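378aa long hypothetical citrate synthase (Sulfolobus tokodaii, PDB 1VGM) is of unknown detailed function but belongs to the citrate synthase family of mostly helical proteins, here forming a dimer. Local coordinates at residues I103-Y108 against M203-V208; G234-A239 against Y289-E294. One frame throughout, in Å; residues are numbered along the deposited sequence.

Contact 1 (I103-Y108 against M203-V208)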
# COMPACT_ATOMS: atom_id res chain seq x y z
N ILE A 103 -4.89 2.37 11.29
CA ILE A 103 -5.28 3.08 12.49
C ILE A 103 -4.13 3.85 13.15
O ILE A 103 -4.32 4.99 13.58
CB ILE A 103 -5.92 2.12 13.52
CG1 ILE A 103 -7.26 1.63 12.98
CG2 ILE A 103 -6.09 2.81 14.87
CD1 ILE A 103 -7.86 0.48 13.75
N LEU A 104 -2.94 3.26 13.21
CA LEU A 104 -1.78 3.96 13.75
C LEU A 104 -1.42 5.19 12.91
O LEU A 104 -1.16 6.26 13.44
CB LEU A 104 -0.56 3.02 13.83
CG LEU A 104 -0.65 1.79 14.76
CD1 LEU A 104 0.65 1.01 14.71
CD2 LEU A 104 -0.93 2.24 16.18
N ALA A 105 -1.43 5.03 11.59
CA ALA A 105 -1.20 6.15 10.68
C ALA A 105 -2.22 7.27 10.89
O ALA A 105 -1.85 8.45 10.86
CB ALA A 105 -1.26 5.67 9.22
N SER A 106 -3.48 6.92 11.10
CA SER A 106 -4.52 7.92 11.31
C SER A 106 -4.34 8.70 12.61
O SER A 106 -4.57 9.91 12.67
CB SER A 106 -5.90 7.26 11.30
OG SER A 106 -6.29 6.91 9.98
N ILE A 107 -3.93 8.00 13.66
CA ILE A 107 -3.95 8.58 14.99
C ILE A 107 -2.63 9.25 15.32
O ILE A 107 -2.61 10.37 15.84
CB ILE A 107 -4.29 7.52 16.05
CG1 ILE A 107 -5.73 7.05 15.85
CG2 ILE A 107 -4.12 8.11 17.46
CD1 ILE A 107 -6.19 6.00 16.82
N TYR A 108 -1.51 8.60 15.00
CA TYR A 108 -0.19 9.21 15.16
C TYR A 108 0.17 10.17 14.03
O TYR A 108 0.71 11.25 14.26
CB TYR A 108 0.89 8.14 15.28
CG TYR A 108 0.75 7.25 16.50
CD1 TYR A 108 0.81 5.86 16.38
CD2 TYR A 108 0.59 7.79 17.77
CE1 TYR A 108 0.72 5.03 17.50
CE2 TYR A 108 0.50 6.97 18.90
CZ TYR A 108 0.57 5.60 18.75
OH TYR A 108 0.50 4.79 19.86
N MET A 203 5.04 7.29 7.84
CA MET A 203 5.78 6.04 7.94
C MET A 203 4.83 4.84 8.14
O MET A 203 5.04 3.76 7.57
CB MET A 203 6.79 6.12 9.10
CG MET A 203 8.19 5.69 8.71
SD MET A 203 9.43 5.79 10.02
CE MET A 203 10.43 7.16 9.43
N TYR A 204 3.80 5.03 8.96
CA TYR A 204 2.87 3.94 9.25
C TYR A 204 2.11 3.51 8.00
O TYR A 204 1.90 2.32 7.77
CB TYR A 204 1.87 4.36 10.33
CG TYR A 204 2.45 4.35 11.72
CD1 TYR A 204 2.80 5.55 12.35
CD2 TYR A 204 2.65 3.16 12.41
CE1 TYR A 204 3.34 5.56 13.63
CE2 TYR A 204 3.19 3.16 13.70
CZ TYR A 204 3.53 4.36 14.30
OH TYR A 204 4.06 4.36 15.57
N SER A 205 1.69 4.48 7.19
CA SER A 205 1.02 4.18 5.94
C SER A 205 1.97 3.55 4.91
O SER A 205 1.53 2.80 4.04
CB SER A 205 0.39 5.45 5.36
OG SER A 205 -0.56 5.99 6.25
N CYS A 206 3.27 3.84 5.01
CA CYS A 206 4.24 3.16 4.14
C CYS A 206 4.33 1.69 4.49
O CYS A 206 4.51 0.84 3.61
CB CYS A 206 5.62 3.80 4.28
SG CYS A 206 5.71 5.48 3.67
N ILE A 207 4.19 1.38 5.77
CA ILE A 207 4.10 -0.00 6.20
C ILE A 207 2.76 -0.61 5.81
O ILE A 207 2.69 -1.76 5.39
CB ILE A 207 4.30 -0.14 7.72
CG1 ILE A 207 5.69 0.38 8.10
CG2 ILE A 207 4.21 -1.59 8.13
CD1 ILE A 207 6.81 -0.18 7.23
N VAL A 208 1.68 0.16 5.95
CA VAL A 208 0.39 -0.27 5.40
C VAL A 208 0.56 -0.80 3.97
O VAL A 208 0.11 -1.90 3.64
CB VAL A 208 -0.63 0.89 5.37
CG1 VAL A 208 -1.84 0.50 4.54
CG2 VAL A 208 -1.06 1.24 6.79

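Contact 2 (G234-A239 against Y289-E294)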
# COMPACT_ATOMS: atom_id res chain seq x y z
N GLY A 234 3.28 -36.32 7.07
CA GLY A 234 2.72 -36.99 8.23
C GLY A 234 3.76 -37.67 9.10
O GLY A 234 3.78 -37.49 10.31
N SER A 235 4.63 -38.44 8.47
CA SER A 235 5.68 -39.15 9.19
C SER A 235 6.89 -39.34 8.28
O SER A 235 6.77 -39.31 7.06
CB SER A 235 5.18 -40.52 9.64
OG SER A 235 5.97 -40.99 10.72
N VAL A 236 8.05 -39.54 8.89
CA VAL A 236 9.30 -39.68 8.15
C VAL A 236 9.25 -40.89 7.22
O VAL A 236 9.82 -40.87 6.13
CB VAL A 236 10.49 -39.85 9.11
CG1 VAL A 236 11.78 -39.44 8.40
CG2 VAL A 236 10.28 -39.00 10.35
N GLU A 237 8.55 -41.94 7.66
CA GLU A 237 8.39 -43.14 6.84
C GLU A 237 7.66 -42.86 5.54
O GLU A 237 7.83 -43.59 4.56
CB GLU A 237 7.65 -44.23 7.63
CG GLU A 237 8.40 -44.75 8.86
CD GLU A 237 8.45 -43.74 10.01
OE1 GLU A 237 7.47 -42.98 10.19
OE2 GLU A 237 9.47 -43.72 10.75
N ASN A 238 6.85 -41.80 5.50
CA ASN A 238 6.05 -41.51 4.32
C ASN A 238 6.75 -40.57 3.34
O ASN A 238 6.21 -40.27 2.27
CB ASN A 238 4.70 -40.90 4.71
CG ASN A 238 3.99 -41.69 5.79
OD1 ASN A 238 4.00 -42.92 5.77
ND2 ASN A 238 3.37 -40.99 6.74
N ALA A 239 7.95 -40.10 3.69
CA ALA A 239 8.58 -39.01 2.95
C ALA A 239 8.95 -39.39 1.51
O ALA A 239 8.71 -38.62 0.57
CB ALA A 239 9.83 -38.51 3.70
N TYR A 289 8.59 -33.37 12.60
CA TYR A 289 8.57 -32.58 11.38
C TYR A 289 9.99 -32.30 10.90
O TYR A 289 10.25 -32.29 9.69
CB TYR A 289 7.81 -31.28 11.59
CG TYR A 289 6.32 -31.50 11.73
CD1 TYR A 289 5.61 -31.00 12.82
CD2 TYR A 289 5.63 -32.26 10.78
CE1 TYR A 289 4.26 -31.26 12.97
CE2 TYR A 289 4.28 -32.52 10.92
CZ TYR A 289 3.60 -32.02 12.02
OH TYR A 289 2.26 -32.29 12.17
N TYR A 290 10.90 -32.10 11.84
CA TYR A 290 12.30 -31.92 11.50
C TYR A 290 12.81 -33.10 10.69
O TYR A 290 13.45 -32.92 9.65
CB TYR A 290 13.14 -31.78 12.77
CG TYR A 290 14.61 -31.53 12.49
CD1 TYR A 290 15.02 -30.35 11.87
CD2 TYR A 290 15.58 -32.47 12.82
CE1 TYR A 290 16.36 -30.12 11.59
CE2 TYR A 290 16.92 -32.25 12.54
CZ TYR A 290 17.30 -31.07 11.92
OH TYR A 290 18.63 -30.85 11.63
N GLU A 291 12.51 -34.31 11.14
CA GLU A 291 13.08 -35.49 10.51
C GLU A 291 12.48 -35.70 9.12
O GLU A 291 13.19 -36.06 8.17
CB GLU A 291 12.82 -36.73 11.36
CG GLU A 291 13.70 -36.83 12.60
CD GLU A 291 13.56 -38.16 13.31
OE1 GLU A 291 12.47 -38.76 13.24
OE2 GLU A 291 14.54 -38.60 13.94
N ILE A 292 11.19 -35.45 8.99
CA ILE A 292 10.54 -35.37 7.69
C ILE A 292 11.24 -34.35 6.80
O ILE A 292 11.63 -34.67 5.68
CB ILE A 292 9.04 -35.00 7.85
CG1 ILE A 292 8.29 -36.20 8.43
CG2 ILE A 292 8.44 -34.60 6.52
CD1 ILE A 292 6.88 -35.86 8.88
N ALA A 293 11.40 -33.13 7.30
CA ALA A 293 12.06 -32.06 6.54
C ALA A 293 13.48 -32.42 6.11
O ALA A 293 13.88 -32.12 4.99
CB ALA A 293 12.07 -30.77 7.36
N GLU A 294 14.23 -33.07 7.00
CA GLU A 294 15.58 -33.56 6.69
C GLU A 294 15.59 -34.50 5.49
O GLU A 294 16.45 -34.39 4.62
CB GLU A 294 16.16 -34.34 7.87
CG GLU A 294 16.63 -33.52 9.04
CD GLU A 294 17.41 -34.38 10.02
OE1 GLU A 294 18.66 -34.32 9.98
OE2 GLU A 294 16.78 -35.11 10.81

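Contact 1 (I103-Y108 against M203-V208)
A105 and Y204 mark the closest backbone approach, CA to CA 4.8 Å, between helices 93-108 and 203-214, whose segments run antiparallel at 166° with axes 8.1 Å apart. The small A105 side chain suits this closeness: its CB lies 3.6 Å from Y204 CB, and S205 OG comes within 3.1 Å of the same methyl, roughly at right angles to that approach. The Y204 side chain does most of the reaching. With CG anti to its carbonyl carbon (chi1 -77°), its ring extends toward the facing helix and lies against the turn from L104 to Y108. L104 CB sits over one face of that ring, offset toward the rim and 3.9 Å from the ring centroid, a CH-pi contact. The same leucine adds its CD1 methyl, 3.5 Å from Y204 CE2. The pair is consistent with the sandwich of antiparallel helices through which citrate synthases dimerise: V208 packs on V208 of the second subunit, while S205 OG is hydrogen-bonded both to D202 and to E98 of the second subunit. At the far end of the ring, Y108 approaches the phenol of Y204 obliquely, CD1 to OH 3.7 Å. The two rings are tilted by 29° and slid apart with centroids separated by 5.6 Å, which leaves little overlap. Y108 OH has a weak hydrogen bond to K127. That lysine and I124, both on helix 117-139, also touch Y204, and I131 of the same helix packs on L104.

Contact 2 (G234-A239 against Y289-E294)
I292 and V236 carry this contact, with E291 at its margin, where the loop 234-239 leans on helix 284-304; the I292 and V236 CA atoms are 4.5 Å apart. I292 touches mainly backbone. Its CG1-CD1 arm is extended (chi2 168°) and lies along the chain of the loop, with CG1 3.4 Å from V236 N and CD1 3.4 Å from S235 N. The end of the arm reaches G234, whose carbonyl carbon is 3.6 Å from I292 CD1. V236 answers with both methyls. CG1, anti to its own backbone N (chi1 -157°), sits against the helix backbone, 3.7 Å from E291 O. CG2 meets the E291 side chain, 3.6 Å from CB and equally close to OE1, so the aliphatic root and one carboxylate oxygen both border the valine. The other oxygen, E291 OE2, makes a salt bridge to K287 on the same helix. Within the loop, S235 OG donates a short hydrogen bond, 2.5 Å, to E237 OE1, approaching roughly in line with the C-O bond. No hydrogen bond joins the two segments themselves, but NZ of K288, the residue just before Y289, is hydrogen-bonded to G234 O. I292 also packs on F230 and I233, so the helix leading into the loop shares its apolar cover. A helix that ends at a glycine of positive phi (G234, 92°) and a short turn leading into helix 239-249 form a helix-loop-helix connection packed on a third helix, consistent with the small helical domain of citrate synthases.

How the contacts relate
The contacts follow one another along the chain, contact 1 closing at V208 before contact 2 opens at G234, with helix 222-233 between them. They share no helix: contact 1 pairs 93-108 with 203-214, whereas contact 2 sets the loop between 222-233 and 239-249 against 284-304. Their centres are 42 Å apart, on opposite sides of the chain's centre, and the nearest atoms remain about 30 Å from each other. Contact 1 is buried and borders the second subunit; contact 2 is near the surface, touched by no other chain. This division is consistent with the two-part citrate synthase fold, a large dimerising domain carrying a smaller helical one.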